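Local coordinates for protein nucleoside phosphorylase, putative (Trypanosoma brucei, PDB 3BJE) that catalyses the phosphorolysis of uridine, working as a homodimeric uridine phosphorylase, and binds uracil, ribose 1-phosphate and a calcium ion, at residues Glu101-Leu104 with Asn105-Ala109; Phe279-Asn283 with Gly284-Val288. All coordinates share one frame; numbering follows the deposited sequence.

How the contacts relate
The two contacts are both local, successive turns of one helix in contact 1 and a beta hairpin in contact 2, and they lie on opposite sides of the chain's centre, about 31 Å apart between centres and about 19 Å between nearest atoms. Contact 1 belongs to helix 97-112, whose start carries calcium ligands Asp-98 and Asn-99; the side chain of Ile-102 is about 5 Å from a bound ribose 1-phosphate and about 7 Å from the calcium. Contact 2 stands farther off, with the side chain of Val-288 about 11 Å from uracil, but its second strand runs on to Ile-291 and Glu-292 of the uracil pocket.

Contact 1 of 2, residues Glu101-Leu104 with Asn105-Ala109; sequences EIVL and NEIHA
Glu-101 to His-108 lie on one alpha helix, 97-112, and the carbonyls of 101-104 accept the amides of 105-108. The bond from Ile-107 N to Val-103 O is 2.8 Å long, that from His-108 N to Leu-104 O 2.9 Å. Glu-101 O is gripped twice: Asn-105 N reaches it at 3.2 Å, and the side-chain amide Asn-105 ND2 comes closer, at 2.8 Å, with an N-H...O angle of 168°. The two donors approach from opposite faces of the carbonyl plane, and the acceptor lies close to the plane of the Asn-105 amide. A chi1 of -91°, away from the staggered positions, swings this amide back along the helix to the carbonyl; Tyr-177 OH is also hydrogen-bonded to ND2.

The Glu-101 chain bends at chi2, and its carboxylate is turned 54° from the amide plane, with Asn-105 ND2 3.8 Å from Glu-101 CD. That carboxylate bonds to Tyr-177 and to backbone amides of Phe-250, Tyr-251 and Cys-253 of the second subunit. Ile-102 and Glu-106 run side by side in the same direction, methyl CG2 of Ile-102 lying 3.8 Å from Glu-106 OE2, an oxygen held by His-34 and by Tyr-251 of the second subunit. Where the helix faces strand 45-49, Val-103 CG1 meets Ile-107 CD1 at 3.7 Å. Leu-104 CD2 makes a looser contact with the same CD1, and the Leu-104 side chain also packs against helix 295-305.

Helix 97-112 of the phosphorylase fold thus lies at the dimer interface, where Glu-101, Glu-106 and His-108 bond to the second subunit, whose Phe-250 packs on Ile-102 beside the ribose 1-phosphate site.

Contact 2 of 2, residues Phe279-Asn283 with Gly284-Val288; sequences FNLSN and GVEVV
Phe-279 and Glu-286 exchange two backbone hydrogen bonds, the first from Phe-279 N to Glu-286 O at 2.8 Å, the second from Glu-286 N to Phe-279 O at the same 2.8 Å. In the first, the donor lies nearly in line with the C=O bond; in the second it sits in the carbonyl plane. A second hydrogen-bonded pair closes the end: Gly-284 N reaches Leu-281 O at 2.9 Å, while Leu-281 N gives Gly-284 O a more bent bond, with an N-H...O angle of 140°. Here both donors stand above the carbonyl planes. Between the two pairs, Val-285 CA comes to 3.2 Å from Phe-279 O, a CA-H...O contact that adds to the backbone pairing.

The chain forms a tight beta hairpin, strands 279-281 and 284-286 running antiparallel at 146° and joined by a type I turn from Leu-281 to Gly-284. Gly-284 closes this turn at positive phi, in a backbone conformation where a CB would run into Asn-283 O.

Phe-279, Leu-281 and Glu-286 share one face of the hairpin. The Leu-281 side chain crosses that of Glu-286 at an angle, CD1 lying 3.8 Å from OE1. The carboxylate of Glu-286 is buried yet well satisfied: OE1 forms a salt bridge with Arg-165, and OE2 is hydrogen-bonded to Thr-243 and His-166. With CG beside the backbone N (chi1 -53°), the Phe-279 ring leans toward the second strand, CD2 near Glu-286 O and CE2 3.8 Å from Val-288 CG2; Ile-191 and Ile-194 of helix 186-198 also touch this phenylalanine. On the other face the solvent-exposed Asn-280 and Val-285 form the non-hydrogen-bonded pair and lie alongside each other, Asn-280 OD1 3.6 Å from Val-285 CG2.

Contact 1 of 2, residues Glu101-Leu104 with Asn105-Ala109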
ATOM      1  N   GLU A 101       0.717  -8.079   2.122  1.00 14.93           N
ATOM      2  CA  GLU A 101       1.108  -8.600   3.430  1.00 15.55           C
ATOM      3  C   GLU A 101      -0.166  -8.831   4.264  1.00 17.34           C
ATOM      4  O   GLU A 101      -0.321  -9.867   4.909  1.00 15.83           O
ATOM      5  CB  GLU A 101       2.076  -7.629   4.112  1.00 15.26           C
ATOM      6  CG  GLU A 101       2.744  -8.181   5.394  1.00 14.30           C
ATOM      7  CD  GLU A 101       2.162  -7.679   6.723  1.00 16.35           C
ATOM      8  OE1 GLU A 101       1.039  -7.087   6.716  1.00 17.51           O
ATOM      9  OE2 GLU A 101       2.814  -7.883   7.771  1.00 17.35           O
ATOM     10  N   ILE A 102      -1.091  -7.877   4.211  1.00 15.84           N
ATOM     11  CA  ILE A 102      -2.360  -8.035   4.912  1.00 14.32           C
ATOM     12  C   ILE A 102      -3.122  -9.264   4.416  1.00 16.62           C
ATOM     13  O   ILE A 102      -3.518 -10.146   5.181  1.00 16.15           O
ATOM     14  CB  ILE A 102      -3.219  -6.781   4.737  1.00 15.77           C
ATOM     15  CG1 ILE A 102      -2.637  -5.642   5.580  1.00 16.09           C
ATOM     16  CG2 ILE A 102      -4.680  -7.064   5.161  1.00 17.90           C
ATOM     17  CD1 ILE A 102      -3.242  -4.279   5.282  1.00 18.45           C
ATOM     18  N   VAL A 103      -3.361  -9.315   3.119  1.00 15.63           N
ATOM     19  CA  VAL A 103      -4.214 -10.355   2.571  1.00 15.87           C
ATOM     20  C   VAL A 103      -3.597 -11.756   2.715  1.00 17.21           C
ATOM     21  O   VAL A 103      -4.321 -12.730   3.006  1.00 17.52           O
ATOM     22  CB  VAL A 103      -4.571 -10.028   1.105  1.00 15.56           C
ATOM     23  CG1 VAL A 103      -5.363 -11.169   0.452  1.00 19.73           C
ATOM     24  CG2 VAL A 103      -5.407  -8.745   1.056  1.00 18.06           C
ATOM     25  N   LEU A 104      -2.288 -11.893   2.462  1.00 15.92           N
ATOM     26  CA  LEU A 104      -1.656 -13.207   2.637  1.00 15.79           C
ATOM     27  C   LEU A 104      -1.657 -13.690   4.096  1.00 16.50           C
ATOM     28  O   LEU A 104      -1.825 -14.896   4.333  1.00 18.42           O
ATOM     29  CB  LEU A 104      -0.241 -13.257   2.062  1.00 16.51           C
ATOM     30  CG  LEU A 104      -0.161 -13.416   0.542  1.00 16.03           C
ATOM     31  CD1 LEU A 104       1.312 -13.342   0.142  1.00 18.35           C
ATOM     32  CD2 LEU A 104      -0.804 -14.699   0.041  1.00 19.88           C
ATOM     33  N   ASN A 105      -1.466 -12.798   5.071  1.00 16.32           N
ATOM     34  CA  ASN A 105      -1.586 -13.199   6.480  1.00 15.90           C
ATOM     35  C   ASN A 105      -2.988 -13.721   6.783  1.00 16.76           C
ATOM     36  O   ASN A 105      -3.147 -14.728   7.483  1.00 17.52           O
ATOM     37  CB  ASN A 105      -1.271 -12.016   7.398  1.00 16.22           C
ATOM     38  CG  ASN A 105       0.185 -11.950   7.770  1.00 17.50           C
ATOM     39  OD1 ASN A 105       0.579 -12.529   8.782  1.00 17.37           O
ATOM     40  ND2 ASN A 105       0.993 -11.277   6.949  1.00 16.77           N
ATOM     41  N   GLU A 106      -3.994 -13.048   6.232  1.00 16.65           N
ATOM     42  CA  GLU A 106      -5.366 -13.427   6.495  1.00 16.52           C
ATOM     43  C   GLU A 106      -5.751 -14.722   5.775  1.00 15.75           C
ATOM     44  O   GLU A 106      -6.416 -15.568   6.373  1.00 17.26           O
ATOM     45  CB  GLU A 106      -6.306 -12.245   6.225  1.00 16.71           C
ATOM     46  CG  GLU A 106      -5.982 -11.094   7.172  1.00 16.27           C
ATOM     47  CD  GLU A 106      -6.880  -9.887   7.049  1.00 16.23           C
ATOM     48  OE1 GLU A 106      -7.812  -9.887   6.224  1.00 20.78           O
ATOM     49  OE2 GLU A 106      -6.646  -8.916   7.794  1.00 16.46           O
ATOM     50  N   ILE A 107      -5.285 -14.897   4.536  1.00 15.78           N
ATOM     51  CA  ILE A 107      -5.442 -16.195   3.846  1.00 16.41           C
ATOM     52  C   ILE A 107      -4.769 -17.323   4.654  1.00 15.66           C
ATOM     53  O   ILE A 107      -5.319 -18.424   4.806  1.00 16.36           O
ATOM     54  CB  ILE A 107      -4.882 -16.139   2.402  1.00 16.60           C
ATOM     55  CG1 ILE A 107      -5.800 -15.296   1.498  1.00 17.53           C
ATOM     56  CG2 ILE A 107      -4.685 -17.566   1.827  1.00 18.15           C
ATOM     57  CD1 ILE A 107      -5.132 -14.880   0.173  1.00 18.75           C
ATOM     58  N   HIS A 108      -3.556 -17.059   5.145  1.00 15.94           N
ATOM     59  CA  HIS A 108      -2.851 -18.033   6.001  1.00 15.74           C
ATOM     60  C   HIS A 108      -3.677 -18.464   7.195  1.00 16.40           C
ATOM     61  O   HIS A 108      -3.826 -19.668   7.425  1.00 17.75           O
ATOM     62  CB  HIS A 108      -1.489 -17.478   6.427  1.00 16.76           C
ATOM     63  CG  HIS A 108      -0.675 -18.424   7.243  1.00 16.09           C
ATOM     64  ND1 HIS A 108      -0.500 -19.740   6.883  1.00 17.28           N
ATOM     65  CD2 HIS A 108       0.008 -18.251   8.403  1.00 18.23           C
ATOM     66  CE1 HIS A 108       0.252 -20.341   7.793  1.00 19.47           C
ATOM     67  NE2 HIS A 108       0.568 -19.462   8.727  1.00 16.98           N
ATOM     68  N   ALA A 109      -4.259 -17.497   7.901  1.00 15.81           N
ATOM     69  CA  ALA A 109      -5.131 -17.801   9.027  1.00 17.19           C
ATOM     70  C   ALA A 109      -6.405 -18.541   8.594  1.00 17.44           C
ATOM     71  O   ALA A 109      -6.821 -19.514   9.227  1.00 18.98           O
ATOM     72  CB  ALA A 109      -5.476 -16.502   9.804  1.00 17.59           C
TER

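Contact 2 of 2, residues Phe279-Asn283 with Gly284-Val288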
ATOM      1  N   PHE A 279      20.729 -10.507 -16.714  1.00 19.28           N
ATOM      2  CA  PHE A 279      21.112 -11.436 -15.679  1.00 22.09           C
ATOM      3  C   PHE A 279      21.507 -12.734 -16.340  1.00 21.12           C
ATOM      4  O   PHE A 279      20.685 -13.365 -16.993  1.00 21.79           O
ATOM      5  CB  PHE A 279      19.944 -11.676 -14.720  1.00 21.55           C
ATOM      6  CG  PHE A 279      19.343 -10.405 -14.159  1.00 18.98           C
ATOM      7  CD1 PHE A 279      20.142  -9.480 -13.500  1.00 16.64           C
ATOM      8  CD2 PHE A 279      17.988 -10.134 -14.302  1.00 19.31           C
ATOM      9  CE1 PHE A 279      19.620  -8.325 -13.003  1.00 17.99           C
ATOM     10  CE2 PHE A 279      17.443  -8.961 -13.785  1.00 20.72           C
ATOM     11  CZ  PHE A 279      18.262  -8.059 -13.130  1.00 17.72           C
ATOM     12  N   ASN A 280      22.766 -13.121 -16.167  1.00 21.54           N
ATOM     13  CA  ASN A 280      23.265 -14.399 -16.679  1.00 22.94           C
ATOM     14  C   ASN A 280      22.977 -15.473 -15.647  1.00 22.61           C
ATOM     15  O   ASN A 280      23.769 -15.709 -14.734  1.00 24.22           O
ATOM     16  CB  ASN A 280      24.753 -14.291 -16.964  1.00 25.82           C
ATOM     17  CG  ASN A 280      25.054 -13.319 -18.087  1.00 31.64           C
ATOM     18  OD1 ASN A 280      24.421 -13.362 -19.144  1.00 35.63           O
ATOM     19  ND2 ASN A 280      26.011 -12.427 -17.861  1.00 39.16           N
ATOM     20  N   LEU A 281      21.819 -16.108 -15.783  1.00 22.99           N
ATOM     21  CA  LEU A 281      21.327 -17.031 -14.770  1.00 21.51           C
ATOM     22  C   LEU A 281      21.461 -18.497 -15.200  1.00 21.93           C
ATOM     23  O   LEU A 281      21.794 -18.801 -16.352  1.00 23.77           O
ATOM     24  CB  LEU A 281      19.886 -16.671 -14.407  1.00 22.11           C
ATOM     25  CG  LEU A 281      19.722 -15.225 -13.926  1.00 20.06           C
ATOM     26  CD1 LEU A 281      18.282 -14.955 -13.495  1.00 19.60           C
ATOM     27  CD2 LEU A 281      20.656 -14.935 -12.756  1.00 20.85           C
ATOM     28  N   SER A 282      21.206 -19.398 -14.255  1.00 22.53           N
ATOM     29  CA  SER A 282      21.502 -20.826 -14.445  1.00 24.37           C
ATOM     30  C   SER A 282      20.864 -21.396 -15.694  1.00 27.65           C
ATOM     31  O   SER A 282      21.477 -22.202 -16.383  1.00 29.49           O
ATOM     32  CB  SER A 282      21.063 -21.647 -13.232  1.00 24.04           C
ATOM     33  OG  SER A 282      19.655 -21.630 -13.082  1.00 24.72           O
ATOM     34  N   ASN A 283      19.632 -20.992 -15.981  1.00 29.54           N
ATOM     35  CA  ASN A 283      18.912 -21.526 -17.139  1.00 31.20           C
ATOM     36  C   ASN A 283      18.857 -20.546 -18.309  1.00 31.46           C
ATOM     37  O   ASN A 283      18.013 -20.683 -19.189  1.00 35.06           O
ATOM     38  CB  ASN A 283      17.500 -21.951 -16.715  1.00 31.89           C
ATOM     39  CG  ASN A 283      17.511 -23.080 -15.678  1.00 36.36           C
ATOM     40  OD1 ASN A 283      16.871 -22.981 -14.625  1.00 37.81           O
ATOM     41  ND2 ASN A 283      18.247 -24.158 -15.973  1.00 38.93           N
ATOM     42  N   GLY A 284      19.764 -19.568 -18.319  1.00 30.55           N
ATOM     43  CA  GLY A 284      19.856 -18.602 -19.408  1.00 29.20           C
ATOM     44  C   GLY A 284      19.774 -17.159 -18.955  1.00 27.98           C
ATOM     45  O   GLY A 284      19.742 -16.866 -17.760  1.00 28.73           O
ATOM     46  N   VAL A 285      19.735 -16.261 -19.932  1.00 26.04           N
ATOM     47  CA  VAL A 285      19.722 -14.826 -19.676  1.00 25.66           C
ATOM     48  C   VAL A 285      18.305 -14.374 -19.368  1.00 24.24           C
ATOM     49  O   VAL A 285      17.349 -14.782 -20.032  1.00 26.09           O
ATOM     50  CB  VAL A 285      20.297 -14.028 -20.873  1.00 27.86           C
ATOM     51  CG1 VAL A 285      20.281 -12.526 -20.591  1.00 28.51           C
ATOM     52  CG2 VAL A 285      21.709 -14.491 -21.168  1.00 28.16           C
ATOM     53  N   GLU A 286      18.184 -13.542 -18.340  1.00 21.33           N
ATOM     54  CA  GLU A 286      16.910 -12.967 -17.944  1.00 20.61           C
ATOM     55  C   GLU A 286      17.035 -11.449 -17.868  1.00 19.42           C
ATOM     56  O   GLU A 286      18.099 -10.926 -17.533  1.00 21.32           O
ATOM     57  CB  GLU A 286      16.476 -13.504 -16.582  1.00 22.91           C
ATOM     58  CG  GLU A 286      15.031 -13.186 -16.214  1.00 23.84           C
ATOM     59  CD  GLU A 286      14.490 -14.087 -15.120  1.00 24.13           C
ATOM     60  OE1 GLU A 286      14.856 -15.290 -15.133  1.00 27.32           O
ATOM     61  OE2 GLU A 286      13.682 -13.614 -14.289  1.00 21.40           O
ATOM     62  N   VAL A 287      15.954 -10.749 -18.201  1.00 18.94           N
ATOM     63  CA  VAL A 287      15.943  -9.279 -18.135  1.00 18.49           C
ATOM     64  C   VAL A 287      14.763  -8.805 -17.306  1.00 17.56           C
ATOM     65  O   VAL A 287      13.872  -9.587 -16.956  1.00 19.46           O
ATOM     66  CB  VAL A 287      15.867  -8.619 -19.533  1.00 19.51           C
ATOM     67  CG1 VAL A 287      16.996  -9.131 -20.441  1.00 18.60           C
ATOM     68  CG2 VAL A 287      14.509  -8.869 -20.186  1.00 20.48           C
ATOM     69  N   VAL A 288      14.776  -7.524 -16.941  1.00 18.47           N
ATOM     70  CA  VAL A 288      13.643  -6.944 -16.211  1.00 17.65           C
ATOM     71  C   VAL A 288      12.533  -6.625 -17.206  1.00 19.48           C
ATOM     72  O   VAL A 288      12.638  -5.686 -17.992  1.00 21.00           O
ATOM     73  CB  VAL A 288      14.029  -5.674 -15.429  1.00 19.66           C
ATOM     74  CG1 VAL A 288      12.814  -5.084 -14.696  1.00 17.60           C
ATOM     75  CG2 VAL A 288      15.154  -5.956 -14.440  1.00 19.77           C
TER